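PDB 6HBS: aminopentol aminotransferase from Sphingopyxis macrogoltabida, which catalyses the pyridoxal-phosphate-dependent transfer of the amino group of aminopentol (hydrolysed fumonisin B1) to pyruvate, a step in fumonisin B1 breakdown. Local coordinates for residues 56-62 / 370-376; 62-68 / 258-263; 233-237 / 376-380. The contacts are given in a common frame with arbitrary orientation. Residues are numbered along the deposited sequence.

Contact 1 (56-62 / 370-376); sequences IDYMCAY and VYVHPYH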
loop_
_atom_site.group_PDB
_atom_site.type_symbol
_atom_site.label_atom_id
_atom_site.label_comp_id
_atom_site.label_asym_id
_atom_site.label_seq_id
_atom_site.Cartn_x
_atom_site.Cartn_y
_atom_site.Cartn_z
ATOM N N ILE A 56 -11.289 19.185 -17.894
ATOM C CA ILE A 56 -11.505 19.629 -16.542
ATOM C C ILE A 56 -11.961 18.394 -15.750
ATOM O O ILE A 56 -12.952 17.748 -16.110
ATOM C CB ILE A 56 -12.519 20.783 -16.474
ATOM C CG1 ILE A 56 -12.080 21.971 -17.338
ATOM C CG2 ILE A 56 -12.708 21.198 -15.031
ATOM C CD1 ILE A 56 -13.175 23.015 -17.549
ATOM N N ASP A 57 -11.229 18.084 -14.672
ATOM C CA ASP A 57 -11.303 16.764 -14.052
ATOM C C ASP A 57 -12.202 16.786 -12.803
ATOM O O ASP A 57 -11.788 17.275 -11.780
ATOM C CB ASP A 57 -9.887 16.285 -13.741
ATOM C CG ASP A 57 -9.825 15.014 -12.910
ATOM O OD1 ASP A 57 -10.725 14.167 -13.063
ATOM O OD2 ASP A 57 -8.923 14.947 -12.052
ATOM N N TYR A 58 -13.409 16.203 -12.883
ATOM C CA TYR A 58 -14.303 16.145 -11.718
ATOM C C TYR A 58 -14.143 14.817 -10.965
ATOM O O TYR A 58 -14.891 14.564 -10.036
ATOM C CB TYR A 58 -15.761 16.474 -12.100
ATOM C CG TYR A 58 -15.903 17.931 -12.443
ATOM C CD1 TYR A 58 -16.003 18.877 -11.440
ATOM C CD2 TYR A 58 -15.780 18.376 -13.740
ATOM C CE1 TYR A 58 -16.065 20.236 -11.729
ATOM C CE2 TYR A 58 -15.808 19.730 -14.050
ATOM C CZ TYR A 58 -15.991 20.663 -13.042
ATOM O OH TYR A 58 -16.014 22.001 -13.302
ATOM N N MET A 59 -13.133 14.011 -11.307
ATOM C CA MET A 59 -12.790 12.847 -10.459
ATOM C C MET A 59 -11.718 13.204 -9.430
ATOM O O MET A 59 -11.600 12.542 -8.410
ATOM C CB MET A 59 -12.278 11.668 -11.277
ATOM C CG MET A 59 -13.245 11.113 -12.252
ATOM S SD MET A 59 -14.940 11.141 -11.679
ATOM C CE MET A 59 -14.955 10.031 -10.289
ATOM N N CYS A 60 -10.944 14.255 -9.682
ATOM C CA CYS A 60 -9.781 14.600 -8.816
ATOM C C CYS A 60 -8.991 13.311 -8.491
ATOM O O CYS A 60 -8.648 13.024 -7.345
ATOM C CB CYS A 60 -10.184 15.253 -7.508
ATOM S SG CYS A 60 -11.019 16.849 -7.679
ATOM N N ALA A 61 -8.702 12.546 -9.532
ATOM C CA ALA A 61 -7.882 11.327 -9.427
ATOM C C ALA A 61 -8.562 10.295 -8.502
ATOM O O ALA A 61 -7.888 9.461 -7.911
ATOM C CB ALA A 61 -6.501 11.726 -8.939
ATOM N N TYR A 62 -9.898 10.367 -8.392
ATOM C CA TYR A 62 -10.772 9.529 -7.526
ATOM C C TYR A 62 -10.536 9.852 -6.062
ATOM O O TYR A 62 -10.670 9.005 -5.218
ATOM C CB TYR A 62 -10.604 8.026 -7.800
ATOM C CG TYR A 62 -11.340 7.558 -9.021
ATOM C CD1 TYR A 62 -10.786 7.646 -10.286
ATOM C CD2 TYR A 62 -12.605 7.013 -8.908
ATOM C CE1 TYR A 62 -11.483 7.222 -11.410
ATOM C CE2 TYR A 62 -13.305 6.557 -10.010
ATOM C CZ TYR A 62 -12.739 6.658 -11.263
ATOM O OH TYR A 62 -13.459 6.214 -12.331
ATOM N N VAL A 370 -14.686 17.997 -20.569
ATOM C CA VAL A 370 -15.071 17.837 -19.183
ATOM C C VAL A 370 -15.116 16.337 -18.897
ATOM O O VAL A 370 -15.639 15.592 -19.706
ATOM C CB VAL A 370 -16.438 18.486 -18.915
ATOM C CG1 VAL A 370 -17.049 18.082 -17.587
ATOM C CG2 VAL A 370 -16.346 19.996 -19.043
ATOM N N TYR A 371 -14.510 15.930 -17.777
ATOM C CA TYR A 371 -14.566 14.554 -17.326
ATOM C C TYR A 371 -15.505 14.491 -16.123
ATOM O O TYR A 371 -15.142 14.890 -15.029
ATOM C CB TYR A 371 -13.171 14.031 -16.960
ATOM C CG TYR A 371 -13.042 12.529 -16.845
ATOM C CD1 TYR A 371 -13.699 11.815 -15.847
ATOM C CD2 TYR A 371 -12.238 11.813 -17.725
ATOM C CE1 TYR A 371 -13.566 10.431 -15.736
ATOM C CE2 TYR A 371 -12.088 10.432 -17.623
ATOM C CZ TYR A 371 -12.749 9.743 -16.619
ATOM O OH TYR A 371 -12.598 8.400 -16.530
ATOM N N VAL A 372 -16.682 13.915 -16.345
ATOM C CA VAL A 372 -17.645 13.616 -15.304
ATOM C C VAL A 372 -18.000 12.124 -15.395
ATOM O O VAL A 372 -17.769 11.467 -16.415
ATOM C CB VAL A 372 -18.913 14.475 -15.441
ATOM C CG1 VAL A 372 -18.659 15.919 -15.082
ATOM C CG2 VAL A 372 -19.547 14.339 -16.820
ATOM N N HIS A 373 -18.574 11.591 -14.318
ATOM C CA HIS A 373 -18.692 10.161 -14.147
ATOM C C HIS A 373 -20.149 9.773 -13.998
ATOM O O HIS A 373 -20.840 10.341 -13.163
ATOM C CB HIS A 373 -17.859 9.690 -12.954
ATOM C CG HIS A 373 -17.515 8.232 -12.995
ATOM N ND1 HIS A 373 -18.466 7.228 -12.987
ATOM C CD2 HIS A 373 -16.317 7.609 -12.966
ATOM C CE1 HIS A 373 -17.865 6.057 -13.036
ATOM N NE2 HIS A 373 -16.539 6.260 -13.029
ATOM N N PRO A 374 -20.654 8.807 -14.800
ATOM C CA PRO A 374 -22.060 8.421 -14.733
ATOM C C PRO A 374 -22.468 7.444 -13.622
ATOM O O PRO A 374 -23.684 7.271 -13.451
ATOM C CB PRO A 374 -22.266 7.741 -16.095
ATOM C CG PRO A 374 -20.960 7.102 -16.378
ATOM C CD PRO A 374 -19.952 8.117 -15.895
ATOM N N TYR A 375 -21.509 6.838 -12.871
ATOM C CA TYR A 375 -21.932 5.897 -11.785
ATOM C C TYR A 375 -21.186 6.091 -10.447
ATOM O O TYR A 375 -21.639 5.571 -9.426
ATOM C CB TYR A 375 -21.948 4.447 -12.303
ATOM C CG TYR A 375 -20.620 3.803 -12.583
ATOM C CD1 TYR A 375 -19.759 3.446 -11.546
ATOM C CD2 TYR A 375 -20.227 3.515 -13.878
ATOM C CE1 TYR A 375 -18.535 2.830 -11.787
ATOM C CE2 TYR A 375 -18.999 2.914 -14.138
ATOM C CZ TYR A 375 -18.159 2.555 -13.090
ATOM O OH TYR A 375 -16.951 1.982 -13.343
ATOM N N HIS A 376 -20.093 6.853 -10.425
ATOM C CA HIS A 376 -19.255 7.042 -9.244
ATOM C C HIS A 376 -19.312 8.506 -8.852
ATOM O O HIS A 376 -19.299 9.392 -9.726
ATOM C CB HIS A 376 -17.807 6.612 -9.525
ATOM C CG HIS A 376 -16.895 6.543 -8.337
ATOM N ND1 HIS A 376 -16.471 7.675 -7.651
ATOM C CD2 HIS A 376 -16.273 5.482 -7.753
ATOM C CE1 HIS A 376 -15.656 7.317 -6.669
ATOM N NE2 HIS A 376 -15.512 5.955 -6.713
HETATM O O HOH W 1 -12.349 6.422 -14.674
#
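Two neighbouring parallel strands of a small mixed sheet, 54-57 and the edge strand 370-371, run out side by side into loops. I56 pairs with V370 (CA-CA 4.8 Å) and D57 with Y371 (CA-CA 5.1 Å). Y371 N donates to I56 O at 2.9 Å, and Y58 N to Y371 O at 3.1 Å. I56 and V370 share one face, which helix 386-405 covers. D57 and Y371 share the other.

Past the strands, side chains fill the gap. Y58 rests on the valines: its CD2 lies 4.1 Å from V370 CG1 and 4.0 Å from V372 CG1. D57 OD1 accepts from M59 N at 3.0 Å. This Asx turn bends the chain, and D57 OD2 also bonds Y69.

M59 is the main bump. Its side chain fits a hollow lined by Y371, H373 and H376. M59 CG touches Y371 CE1 at 3.6 Å, SD meets H373 CB at 3.5 Å, and CE reaches H376 ND1 at 3.8 Å. The SD makes a Met-aromatic contact with Y371. Y62 presents its edge to the face of H376 in a T-shaped pair, centroids 5.0 Å apart. This end borders the cofactor site: the H376 side chain is about 6 Å from PLP. T89 of the second subunit packs on M59, Y62 and Y371. A water joins the two phenols, 2.6 Å from Y62 OH and 2.7 Å from Y371 OH.

Contact 2 (62-68 / 258-263); sequences YGPNLLG and KCFANG. With PLP (pyridoxal-5'-phosphate), chain C.
Two irregular loops, 62-68 and 258-263, meet at the lysine that carries the cofactor; K258 opens the second. CA atoms come closest at P64-C259 (3.7 Å) and N65-N262 (5.3 Å). C259 to N262 form a type I turn, closed by N262 N to C259 O at 3.0 Å. N65 is the centre of an inverse gamma turn. G63 (127/-49), G68 (111/137) and G263 (121/-24) take backbone angles at which a CB would jam against the preceding carbonyl. Y62 (68/34), K258 (60/-72) and N262 (51/35), which ends the turn, also have positive phi.

K258 (m, t, t, p) is covalently bonded through NZ to PLP C4A at 1.6 Å. This is the internal aldimine of a PLP-dependent aminotransferase.

The polar link is N262 (chi1 t, chi2 44°). Its OD1 accepts from L67 N at 2.9 Å and weakly from L66 N at 3.0 Å. Its ND2 donates to G68 O at 2.9 Å.

In the packing, P64 CB lies 3.2 Å from K258 O, and Y62 O 3.4 Å from K258 CE. P64 O receives CA-H contacts from C259 CA (3.5 Å) and N262 CA (3.4 Å). L66 CB meets C259 CB at 3.9 Å.

Segment 62-68 links strand 54-57 to helix 72-82; 258-263 links strands 253-256 and 267-271. Helix 292-307 backs L66, L67, F260 and N262. Helix 310-332 packs on both leucines, and helix 72-82 on L67 and N262.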
loop_
_atom_site.group_PDB
_atom_site.type_symbol
_atom_site.label_atom_id
_atom_site.label_comp_id
_atom_site.label_asym_id
_atom_site.label_seq_id
_atom_site.Cartn_x
_atom_site.Cartn_y
_atom_site.Cartn_z
ATOM N N TYR A 62 -9.898 10.367 -8.392
ATOM C CA TYR A 62 -10.772 9.529 -7.526
ATOM C C TYR A 62 -10.536 9.852 -6.062
ATOM O O TYR A 62 -10.670 9.005 -5.218
ATOM C CB TYR A 62 -10.604 8.026 -7.800
ATOM C CG TYR A 62 -11.340 7.558 -9.021
ATOM C CD1 TYR A 62 -10.786 7.646 -10.286
ATOM C CD2 TYR A 62 -12.605 7.013 -8.908
ATOM C CE1 TYR A 62 -11.483 7.222 -11.410
ATOM C CE2 TYR A 62 -13.305 6.557 -10.010
ATOM C CZ TYR A 62 -12.739 6.658 -11.263
ATOM O OH TYR A 62 -13.459 6.214 -12.331
ATOM N N GLY A 63 -10.235 11.130 -5.800
ATOM C CA GLY A 63 -10.159 11.698 -4.484
ATOM C C GLY A 63 -8.850 12.424 -4.191
ATOM O O GLY A 63 -8.868 13.491 -3.592
ATOM N N PRO A 64 -7.661 11.828 -4.462
ATOM C CA PRO A 64 -6.397 12.416 -4.018
ATOM C C PRO A 64 -6.103 13.882 -4.378
ATOM O O PRO A 64 -5.412 14.532 -3.626
ATOM C CB PRO A 64 -5.357 11.509 -4.681
ATOM C CG PRO A 64 -6.043 10.142 -4.685
ATOM C CD PRO A 64 -7.490 10.469 -5.000
ATOM N N ASN A 65 -6.623 14.380 -5.496
ATOM C CA ASN A 65 -6.326 15.752 -5.897
ATOM C C ASN A 65 -7.252 16.718 -5.137
ATOM O O ASN A 65 -8.301 17.110 -5.649
ATOM C CB ASN A 65 -6.413 15.954 -7.408
ATOM C CG ASN A 65 -6.058 17.382 -7.791
ATOM O OD1 ASN A 65 -5.205 17.995 -7.128
ATOM N ND2 ASN A 65 -6.691 17.888 -8.842
ATOM N N LEU A 66 -6.814 17.137 -3.948
ATOM C CA LEU A 66 -7.580 18.060 -3.095
ATOM C C LEU A 66 -7.262 19.506 -3.482
ATOM O O LEU A 66 -8.150 20.347 -3.456
ATOM C CB LEU A 66 -7.230 17.824 -1.626
ATOM C CG LEU A 66 -7.994 18.668 -0.595
ATOM C CD1 LEU A 66 -9.478 18.278 -0.522
ATOM C CD2 LEU A 66 -7.375 18.530 0.773
ATOM N N LEU A 67 -5.990 19.801 -3.781
ATOM C CA LEU A 67 -5.528 21.207 -3.828
ATOM C C LEU A 67 -5.023 21.592 -5.217
ATOM O O LEU A 67 -4.583 22.745 -5.421
ATOM C CB LEU A 67 -4.425 21.379 -2.779
ATOM C CG LEU A 67 -4.879 21.195 -1.336
ATOM C CD1 LEU A 67 -3.718 21.325 -0.360
ATOM C CD2 LEU A 67 -5.977 22.190 -0.982
ATOM N N GLY A 68 -5.087 20.655 -6.171
ATOM C CA GLY A 68 -4.556 20.862 -7.507
ATOM C C GLY A 68 -3.341 20.018 -7.816
ATOM O O GLY A 68 -2.420 19.850 -6.981
ATOM N N LYS A 258 -6.243 8.837 0.623
ATOM C CA LYS A 258 -6.464 9.520 -0.674
ATOM C C LYS A 258 -5.750 10.879 -0.745
ATOM O O LYS A 258 -4.828 11.019 -1.528
ATOM C CB LYS A 258 -7.961 9.594 -1.027
ATOM C CG LYS A 258 -8.516 8.236 -1.470
ATOM C CD LYS A 258 -9.968 8.153 -1.941
ATOM C CE LYS A 258 -10.299 6.831 -2.641
ATOM N NZ LYS A 258 -10.689 5.708 -1.725
ATOM N N CYS A 259 -6.243 11.887 -0.030
ATOM C CA CYS A 259 -5.955 13.261 -0.400
ATOM C C CYS A 259 -5.167 14.020 0.661
ATOM O O CYS A 259 -4.809 15.154 0.390
ATOM C CB CYS A 259 -7.238 14.025 -0.714
ATOM S SG CYS A 259 -8.157 14.540 0.752
ATOM N N PHE A 260 -4.795 13.418 1.795
ATOM C CA PHE A 260 -4.125 14.250 2.844
ATOM C C PHE A 260 -2.633 14.513 2.560
ATOM O O PHE A 260 -1.986 15.243 3.308
ATOM C CB PHE A 260 -4.392 13.756 4.260
ATOM C CG PHE A 260 -3.734 12.484 4.712
ATOM C CD1 PHE A 260 -2.401 12.461 5.093
ATOM C CD2 PHE A 260 -4.472 11.319 4.827
ATOM C CE1 PHE A 260 -1.816 11.282 5.522
ATOM C CE2 PHE A 260 -3.885 10.145 5.271
ATOM C CZ PHE A 260 -2.563 10.128 5.641
ATOM N N ALA A 261 -2.096 13.962 1.473
ATOM C CA ALA A 261 -0.787 14.401 0.905
ATOM C C ALA A 261 -0.953 14.783 -0.573
ATOM O O ALA A 261 0.004 14.757 -1.331
ATOM C CB ALA A 261 0.239 13.294 1.108
ATOM N N ASN A 262 -2.173 15.206 -0.953
ATOM C CA ASN A 262 -2.507 15.767 -2.240
ATOM C C ASN A 262 -2.023 14.887 -3.409
ATOM O O ASN A 262 -1.674 15.394 -4.467
ATOM C CB ASN A 262 -1.968 17.198 -2.418
ATOM C CG ASN A 262 -2.673 17.916 -3.546
ATOM O OD1 ASN A 262 -3.898 17.814 -3.635
ATOM N ND2 ASN A 262 -1.928 18.621 -4.405
ATOM N N GLY A 263 -2.042 13.556 -3.243
ATOM C CA GLY A 263 -1.670 12.644 -4.335
ATOM C C GLY A 263 -0.490 11.748 -3.974
ATOM O O GLY A 263 -0.327 10.718 -4.579
HETATM N N1 PLP C . -12.543 3.270 2.294
HETATM C C2 PLP C . -13.234 4.126 1.510
HETATM C C2A PLP C . -14.473 4.829 2.011
HETATM C C3 PLP C . -12.729 4.432 0.175
HETATM O O3 PLP C . -13.386 5.293 -0.631
HETATM C C4 PLP C . -11.478 3.789 -0.288
HETATM C C4A PLP C . -10.983 4.137 -1.647
HETATM C C5 PLP C . -10.849 2.813 0.652
HETATM C C6 PLP C . -11.415 2.634 1.909
HETATM C C5A PLP C . -9.569 2.053 0.311
HETATM O O4P PLP C . -8.481 2.956 -0.014
HETATM P P PLP C . -7.409 2.355 -1.055
HETATM O O1P PLP C . -8.047 2.225 -2.363
HETATM O O2P PLP C . -7.063 1.002 -0.504
HETATM O O3P PLP C . -6.331 3.415 -0.986
HETATM O O HOH W 2 -2.975 16.257 -6.784
#

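Contact 3 (233-237 / 376-380); sequences RAGFR and HNMFL. With PLP (pyridoxal-5'-phosphate), chain C.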
loop_
_atom_site.group_PDB
_atom_site.type_symbol
_atom_site.label_atom_id
_atom_site.label_comp_id
_atom_site.label_asym_id
_atom_site.label_seq_id
_atom_site.Cartn_x
_atom_site.Cartn_y
_atom_site.Cartn_z
ATOM N N ARG A 233 -12.491 8.461 1.905
ATOM C CA ARG A 233 -13.039 9.119 0.759
ATOM C C ARG A 233 -13.413 10.582 1.046
ATOM O O ARG A 233 -13.109 11.487 0.219
ATOM C CB ARG A 233 -14.248 8.385 0.184
ATOM C CG ARG A 233 -14.446 8.727 -1.287
ATOM C CD ARG A 233 -15.629 8.054 -1.946
ATOM N NE ARG A 233 -15.472 6.609 -1.992
ATOM C CZ ARG A 233 -16.306 5.765 -2.592
ATOM N NH1 ARG A 233 -17.208 6.217 -3.453
ATOM N NH2 ARG A 233 -16.203 4.461 -2.361
ATOM N N ALA A 234 -14.117 10.827 2.154
ATOM C CA ALA A 234 -14.703 12.168 2.429
ATOM C C ALA A 234 -13.765 13.073 3.249
ATOM O O ALA A 234 -14.012 14.270 3.352
ATOM C CB ALA A 234 -16.025 11.987 3.142
ATOM N N GLY A 235 -12.714 12.500 3.857
ATOM C CA GLY A 235 -11.882 13.244 4.754
ATOM C C GLY A 235 -11.332 14.504 4.072
ATOM O O GLY A 235 -10.892 14.461 2.927
ATOM N N PHE A 236 -11.497 15.633 4.764
ATOM C CA PHE A 236 -11.027 16.962 4.414
ATOM C C PHE A 236 -11.817 17.604 3.272
ATOM O O PHE A 236 -11.490 18.735 2.889
ATOM C CB PHE A 236 -9.530 16.976 4.096
ATOM C CG PHE A 236 -8.726 16.592 5.298
ATOM C CD1 PHE A 236 -8.863 17.298 6.471
ATOM C CD2 PHE A 236 -7.818 15.544 5.249
ATOM C CE1 PHE A 236 -8.111 16.961 7.578
ATOM C CE2 PHE A 236 -7.056 15.229 6.361
ATOM C CZ PHE A 236 -7.204 15.929 7.514
ATOM N N ARG A 237 -12.869 16.955 2.776
ATOM C CA ARG A 237 -13.808 17.647 1.891
ATOM C C ARG A 237 -15.146 17.922 2.628
ATOM O O ARG A 237 -15.999 18.638 2.113
ATOM C CB ARG A 237 -13.992 16.881 0.579
ATOM C CG ARG A 237 -12.919 17.128 -0.470
ATOM C CD ARG A 237 -13.310 16.461 -1.769
ATOM N NE ARG A 237 -12.316 16.623 -2.798
ATOM C CZ ARG A 237 -11.281 15.800 -2.981
ATOM N NH1 ARG A 237 -11.072 14.820 -2.109
ATOM N NH2 ARG A 237 -10.474 15.965 -4.026
ATOM N N HIS A 376 -20.093 6.853 -10.425
ATOM C CA HIS A 376 -19.255 7.042 -9.244
ATOM C C HIS A 376 -19.312 8.506 -8.852
ATOM O O HIS A 376 -19.299 9.392 -9.726
ATOM C CB HIS A 376 -17.807 6.612 -9.525
ATOM C CG HIS A 376 -16.895 6.543 -8.337
ATOM N ND1 HIS A 376 -16.471 7.675 -7.651
ATOM C CD2 HIS A 376 -16.273 5.482 -7.753
ATOM C CE1 HIS A 376 -15.656 7.317 -6.669
ATOM N NE2 HIS A 376 -15.512 5.955 -6.713
ATOM N N ASN A 377 -19.303 8.782 -7.549
ATOM C CA ASN A 377 -19.336 10.159 -7.125
ATOM C C ASN A 377 -18.087 10.884 -7.623
ATOM O O ASN A 377 -17.024 10.275 -7.823
ATOM C CB ASN A 377 -19.468 10.366 -5.614
ATOM C CG ASN A 377 -18.212 10.011 -4.852
ATOM O OD1 ASN A 377 -18.015 8.852 -4.508
ATOM N ND2 ASN A 377 -17.346 10.993 -4.603
ATOM N N MET A 378 -18.266 12.199 -7.830
ATOM C CA MET A 378 -17.215 13.098 -8.252
ATOM C C MET A 378 -16.677 13.865 -7.054
ATOM O O MET A 378 -17.093 13.650 -5.917
ATOM C CB MET A 378 -17.764 14.006 -9.357
ATOM C CG MET A 378 -17.887 13.222 -10.626
ATOM S SD MET A 378 -18.968 13.969 -11.853
ATOM C CE MET A 378 -20.561 13.442 -11.230
ATOM N N PHE A 379 -15.693 14.719 -7.324
ATOM C CA PHE A 379 -14.991 15.474 -6.331
ATOM C C PHE A 379 -14.639 16.859 -6.884
ATOM O O PHE A 379 -14.294 16.993 -8.059
ATOM C CB PHE A 379 -13.667 14.799 -5.962
ATOM C CG PHE A 379 -13.755 13.404 -5.390
ATOM C CD1 PHE A 379 -13.920 12.300 -6.209
ATOM C CD2 PHE A 379 -13.717 13.209 -4.019
ATOM C CE1 PHE A 379 -13.966 11.025 -5.662
ATOM C CE2 PHE A 379 -13.784 11.934 -3.472
ATOM C CZ PHE A 379 -13.873 10.847 -4.296
ATOM N N LEU A 380 -14.694 17.860 -6.010
ATOM C CA LEU A 380 -14.142 19.182 -6.296
ATOM C C LEU A 380 -12.777 19.316 -5.618
ATOM O O LEU A 380 -12.560 18.824 -4.515
ATOM C CB LEU A 380 -15.093 20.281 -5.811
ATOM C CG LEU A 380 -16.106 20.780 -6.839
ATOM C CD1 LEU A 380 -15.439 21.517 -7.978
ATOM C CD2 LEU A 380 -16.975 19.646 -7.362
HETATM N N1 PLP C . -12.543 3.270 2.294
HETATM C C2 PLP C . -13.234 4.126 1.510
HETATM C C2A PLP C . -14.473 4.829 2.011
HETATM C C3 PLP C . -12.729 4.432 0.175
HETATM O O3 PLP C . -13.386 5.293 -0.631
HETATM C C4 PLP C . -11.478 3.789 -0.288
HETATM C C4A PLP C . -10.983 4.137 -1.647
HETATM C C5 PLP C . -10.849 2.813 0.652
HETATM C C6 PLP C . -11.415 2.634 1.909
HETATM C C5A PLP C . -9.569 2.053 0.311
HETATM O O4P PLP C . -8.481 2.956 -0.014
HETATM P P PLP C . -7.409 2.355 -1.055
HETATM O O1P PLP C . -8.047 2.225 -2.363
HETATM O O2P PLP C . -7.063 1.002 -0.504
HETATM O O3P PLP C . -6.331 3.415 -0.986
#
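This contact lies beside the PLP pocket of a class III, fold type I aminotransferase. The loop after strand 226-230 sends two arginines, R233 and R237, toward the loop that precedes helix 386-405.

H376 comes first. Its NE2 sits over one face of the R233 guanidinium, 3.7 Å from NH1. Its ND1 donates to N377 O at 2.7 Å, which holds the imidazole against the backbone of the next residue. The ring also stacks edge-to-face with Y62.

N377 has chi1 p. Its OD1 accepts from R233 NH1 at 3.0 Å. Its ND2 donates to M378 O, also at 3.0 Å, so both ends of the amide are used. The same guanidinium turns its other nitrogens to the cofactor. R233 NE donates to PLP O3 at 2.8 Å, with a weak bond from NH2 to the same oxygen at 3.4 Å. R233 thus couples cofactor atom O3 to the 376-380 loop.

After M378, which packs on V372, F379 turns back toward the arginines. Its ring fills the space between them. The CZ edge meets R233 CG at 3.7 Å, and CD2 lies over one face of the R237 guanidinium, 3.6 Å from NH1. The backbone of F379 pairs with Y58.

L380 closes the contact with its carbonyl. R237 comes from a turn in which R237 N bonds A234 O at 3.0 Å. Its NH1 bonds G63. Its NE points straight at L380 O, 2.8 Å away with an N-H...O angle of 179°.

All three contacts are buried; none is a surface contact. Contact 1 is the one built on strands: backbone pairing gives way to aromatic and methionine packing. Contacts 2 and 3 join loops, and both reach PLP, one by a covalent bond and the other by hydrogen bonds. The amide of N262 carries the direct polar bonds of contact 2, arginines those of contact 3. Y62 belongs to contacts 1 and 2, and H376 to contacts 1 and 3. Backbone also ties them: Y58 O lies 2.8 Å from F379 N, and C60 O 3.1 Å from N65 N. R237 NH1 reaches G63 O at 3.0 Å. The second subunit touches contacts 1 and 2, but not contact 3.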